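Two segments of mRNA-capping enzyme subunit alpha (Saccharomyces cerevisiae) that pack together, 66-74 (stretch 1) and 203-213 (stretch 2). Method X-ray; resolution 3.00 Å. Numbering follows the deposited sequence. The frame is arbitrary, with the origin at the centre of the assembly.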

# COMPACT_ATOMS: atom_id res chain seq x y z
N ASP C 66 -25.93 -46.11 41.64
CA ASP C 66 -27.15 -46.60 41.00
C ASP C 66 -27.26 -45.80 39.70
O ASP C 66 -27.40 -44.59 39.73
N TYR C 67 -27.17 -46.49 38.55
CA TYR C 67 -26.92 -45.85 37.25
C TYR C 67 -27.95 -46.10 36.15
O TYR C 67 -28.75 -47.03 36.23
N TYR C 68 -27.90 -45.24 35.13
CA TYR C 68 -28.79 -45.22 33.98
C TYR C 68 -28.08 -45.50 32.66
O TYR C 68 -26.88 -45.21 32.48
N VAL C 69 -28.86 -46.04 31.72
CA VAL C 69 -28.45 -46.13 30.32
C VAL C 69 -29.54 -45.92 29.29
O VAL C 69 -30.62 -46.52 29.35
N CYS C 70 -29.19 -45.06 28.33
CA CYS C 70 -29.90 -44.96 27.06
C CYS C 70 -28.78 -44.92 26.03
O CYS C 70 -27.61 -44.71 26.40
N GLU C 71 -29.13 -45.22 24.77
CA GLU C 71 -28.29 -44.98 23.57
C GLU C 71 -27.83 -43.52 23.36
O GLU C 71 -28.56 -42.60 23.71
N LYS C 72 -26.65 -43.30 22.78
CA LYS C 72 -26.19 -41.93 22.42
C LYS C 72 -26.82 -41.48 21.08
O LYS C 72 -26.30 -41.85 20.00
N THR C 73 -27.90 -40.70 21.13
CA THR C 73 -28.50 -40.11 19.93
C THR C 73 -27.51 -39.20 19.20
O THR C 73 -26.86 -38.36 19.84
N ASP C 74 -27.38 -39.38 17.88
CA ASP C 74 -26.45 -38.59 17.06
C ASP C 74 -27.15 -37.46 16.29
O ASP C 74 -27.21 -37.42 15.04
N MET C 203 -39.96 -37.49 25.59
CA MET C 203 -39.01 -37.82 26.66
C MET C 203 -37.89 -38.79 26.18
O MET C 203 -38.15 -39.66 25.35
N LYS C 204 -36.65 -38.62 26.65
CA LYS C 204 -35.63 -39.65 26.39
C LYS C 204 -36.00 -40.90 27.19
O LYS C 204 -36.17 -40.87 28.42
N HIS C 205 -36.23 -41.95 26.41
CA HIS C 205 -36.63 -43.27 26.87
C HIS C 205 -35.69 -43.96 27.91
O HIS C 205 -35.03 -44.96 27.57
N MET C 206 -35.70 -43.51 29.17
CA MET C 206 -34.73 -43.99 30.16
C MET C 206 -34.86 -45.46 30.59
O MET C 206 -35.98 -45.98 30.67
N ASP C 207 -33.70 -46.09 30.81
CA ASP C 207 -33.55 -47.46 31.36
C ASP C 207 -32.36 -47.54 32.33
O ASP C 207 -31.38 -46.84 32.14
N PHE C 208 -32.45 -48.37 33.37
CA PHE C 208 -31.37 -48.48 34.37
C PHE C 208 -30.22 -49.33 33.84
O PHE C 208 -30.42 -50.13 32.93
N SER C 209 -29.05 -49.17 34.46
CA SER C 209 -27.83 -49.99 34.27
C SER C 209 -28.04 -51.47 33.95
O SER C 209 -27.60 -51.92 32.91
N TYR C 210 -28.71 -52.19 34.84
CA TYR C 210 -28.79 -53.65 34.82
C TYR C 210 -29.54 -54.24 33.62
O TYR C 210 -29.95 -55.42 33.64
N GLN C 211 -29.70 -53.44 32.57
CA GLN C 211 -30.48 -53.78 31.39
C GLN C 211 -29.72 -53.68 30.06
O GLN C 211 -30.33 -53.83 29.01
N LEU C 212 -28.40 -53.47 30.09
CA LEU C 212 -27.58 -53.39 28.87
C LEU C 212 -28.00 -54.43 27.82
O LEU C 212 -28.09 -54.10 26.64
N VAL C 213 -28.24 -55.65 28.30
CA VAL C 213 -28.82 -56.77 27.53
C VAL C 213 -30.04 -56.31 26.74
O VAL C 213 -30.01 -56.33 25.50

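Two backbone hydrogen bonds hold the stretches together most firmly. Val69 N donates to Asp207 O at 2.7 Å, and Ser209 N donates to Tyr67 O at 2.8 Å. Both are nearly straight. They flank the antiparallel pairing of Tyr68 with Phe208, where the CA atoms come within 4.2 Å. A third bond, from Asp207 N to Val69 O, is weak at 3.4 Å and bent.

The side-chain polar contacts lie further along stretch 1. Lys204 points its CA-to-CB bond toward stretch 1. Its chi angles are all t, so the chain is extended. This reach brings Lys204 NZ to Thr73 OG1, a hydrogen bond of 3.2 Å. Thr73 is in the p rotamer and also points toward its partner stretch. Lys204 NZ also lies 3.6 Å from Glu71 O. His205 starts sideways with chi1 p, but its ring comes nearer. His205 NE2 donates a weak hydrogen bond to Glu71 OE2 at 3.1 Å; the angle at hydrogen is only 123°. Glu71 OE2 meets the imidazole at its edge and is also hydrogen-bonded elsewhere in the structure. Glu71 likewise begins sideways, with chi1 p, and its end approaches stretch 2.

Cys70 points toward stretch 2 with chi1 p. Its sulfur sits among aliphatic atoms: Cys70 SG is 3.4 Å from Met206 CE and 3.8 Å from Lys204 CE. The same lysine thus lends its methylene chain to the packing and its amine to Thr73.

Met206 also starts sideways and turns its end inward. Its chi1 of -145° lies between wells. Met206 CG lies over one face of the Tyr68 ring, 3.8 Å from Tyr68 CG, in a CH-pi contact. Met206 SD is 4.3 Å from the centroid of the Tyr68 ring, in an oblique position.

Tyr68 and Phe208 both have chi1 m, and both CA-to-CB bonds point away overall. Their rings nevertheless meet, with Tyr68 CE2 3.6 Å from Phe208 CD2. The Tyr68 and Phe208 ring centroids are 5.9 Å apart, and the planes are inclined by 33°. Tyr68 is buried, while Phe208 is exposed.

Val69 has chi1 m. Val69 CG2 packs 3.7 Å from Leu212 CD2 and 3.4 Å from Phe208 O. Leu212 is m,t, which carries its end toward this contact. The Asp207 side chain leads away instead. Near the Ser209 bond, Tyr67 CB and Ser209 CB are 4.0 Å apart, while the Tyr67 ring leads away from stretch 2.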

# COMPACT_ATOMS: atom_id res chain seq x y z
CB ASP C 66 -28.38 -46.37 41.90
CG ASP C 66 -28.14 -46.71 43.39
OD1 ASP C 66 -29.00 -47.40 43.96
OD2 ASP C 66 -27.15 -46.26 44.01
CB TYR C 67 -25.56 -46.30 36.73
CG TYR C 67 -24.44 -45.28 36.83
CD1 TYR C 67 -23.58 -45.27 37.94
CD2 TYR C 67 -24.19 -44.39 35.78
CE1 TYR C 67 -22.51 -44.37 38.00
CE2 TYR C 67 -23.15 -43.46 35.84
CZ TYR C 67 -22.31 -43.46 36.96
OH TYR C 67 -21.28 -42.56 37.01
CB TYR C 68 -29.42 -43.83 33.83
CG TYR C 68 -30.64 -43.50 34.69
CD1 TYR C 68 -30.89 -42.17 35.07
CD2 TYR C 68 -31.55 -44.49 35.10
CE1 TYR C 68 -32.01 -41.83 35.82
CE2 TYR C 68 -32.67 -44.16 35.87
CZ TYR C 68 -32.89 -42.83 36.21
OH TYR C 68 -34.00 -42.50 36.96
CB VAL C 69 -27.76 -47.46 29.95
CG1 VAL C 69 -26.28 -47.37 30.23
CG2 VAL C 69 -28.44 -48.66 30.64
CB CYS C 70 -30.75 -43.70 27.02
SG CYS C 70 -29.86 -42.17 27.46
CB GLU C 71 -29.09 -45.42 22.35
CG GLU C 71 -30.54 -44.88 22.30
CD GLU C 71 -30.70 -43.60 21.48
OE1 GLU C 71 -29.70 -42.96 21.07
OE2 GLU C 71 -31.86 -43.22 21.21
CB LYS C 72 -24.63 -41.83 22.35
CG LYS C 72 -24.12 -40.45 21.95
CD LYS C 72 -22.58 -40.26 21.80
CE LYS C 72 -22.19 -39.28 20.63
NZ LYS C 72 -20.98 -38.43 20.83
CB THR C 73 -29.74 -39.26 20.22
OG1 THR C 73 -29.52 -38.47 21.40
CG2 THR C 73 -30.96 -40.13 20.44
CB ASP C 74 -25.59 -39.48 16.13
CG ASP C 74 -24.43 -38.72 15.48
OD1 ASP C 74 -24.66 -37.90 14.56
OD2 ASP C 74 -23.25 -38.98 15.85
CB MET C 203 -39.75 -38.37 27.89
CG MET C 203 -40.63 -37.35 28.61
SD MET C 203 -39.88 -36.31 29.87
CE MET C 203 -40.08 -37.42 31.27
CB LYS C 204 -34.18 -39.20 26.62
CG LYS C 204 -33.15 -39.95 25.75
CD LYS C 204 -31.85 -39.15 25.53
CE LYS C 204 -30.81 -39.87 24.63
NZ LYS C 204 -29.45 -39.18 24.53
CB HIS C 205 -36.78 -44.13 25.61
CG HIS C 205 -35.64 -43.99 24.63
ND1 HIS C 205 -35.80 -44.19 23.28
CD2 HIS C 205 -34.33 -43.66 24.82
CE1 HIS C 205 -34.64 -44.02 22.67
NE2 HIS C 205 -33.73 -43.70 23.58
CB MET C 206 -34.69 -43.08 31.39
CG MET C 206 -33.27 -42.93 32.02
SD MET C 206 -32.22 -41.54 31.46
CE MET C 206 -32.38 -41.63 29.65
CB ASP C 207 -33.33 -48.47 30.22
CG ASP C 207 -34.58 -49.30 29.88
OD1 ASP C 207 -35.48 -49.46 30.75
OD2 ASP C 207 -34.63 -49.84 28.75
CB PHE C 208 -31.82 -49.14 35.69
CG PHE C 208 -33.16 -48.69 36.21
CD1 PHE C 208 -34.31 -49.44 35.94
CD2 PHE C 208 -33.26 -47.57 37.02
CE1 PHE C 208 -35.55 -49.05 36.43
CE2 PHE C 208 -34.51 -47.15 37.51
CZ PHE C 208 -35.65 -47.90 37.22
CB SER C 209 -26.90 -49.88 35.49
OG SER C 209 -27.36 -50.67 36.59
CB TYR C 210 -29.31 -54.19 36.17
CG TYR C 210 -30.80 -54.04 36.39
CD1 TYR C 210 -31.71 -54.82 35.69
CD2 TYR C 210 -31.31 -53.15 37.36
CE1 TYR C 210 -33.08 -54.71 35.87
CE2 TYR C 210 -32.69 -53.03 37.56
CZ TYR C 210 -33.57 -53.82 36.80
OH TYR C 210 -34.94 -53.76 36.93
CB GLN C 211 -31.76 -52.93 31.37
CG GLN C 211 -32.75 -53.26 32.49
CD GLN C 211 -33.75 -52.14 32.76
OE1 GLN C 211 -34.95 -52.29 32.53
NE2 GLN C 211 -33.25 -51.01 33.24
CB LEU C 212 -26.09 -53.53 29.20
CG LEU C 212 -25.55 -52.62 30.30
CD1 LEU C 212 -24.07 -52.83 30.59
CD2 LEU C 212 -25.86 -51.16 29.96
CB VAL C 213 -29.23 -57.99 28.41
CG1 VAL C 213 -28.16 -59.10 28.37
CG2 VAL C 213 -29.60 -57.58 29.84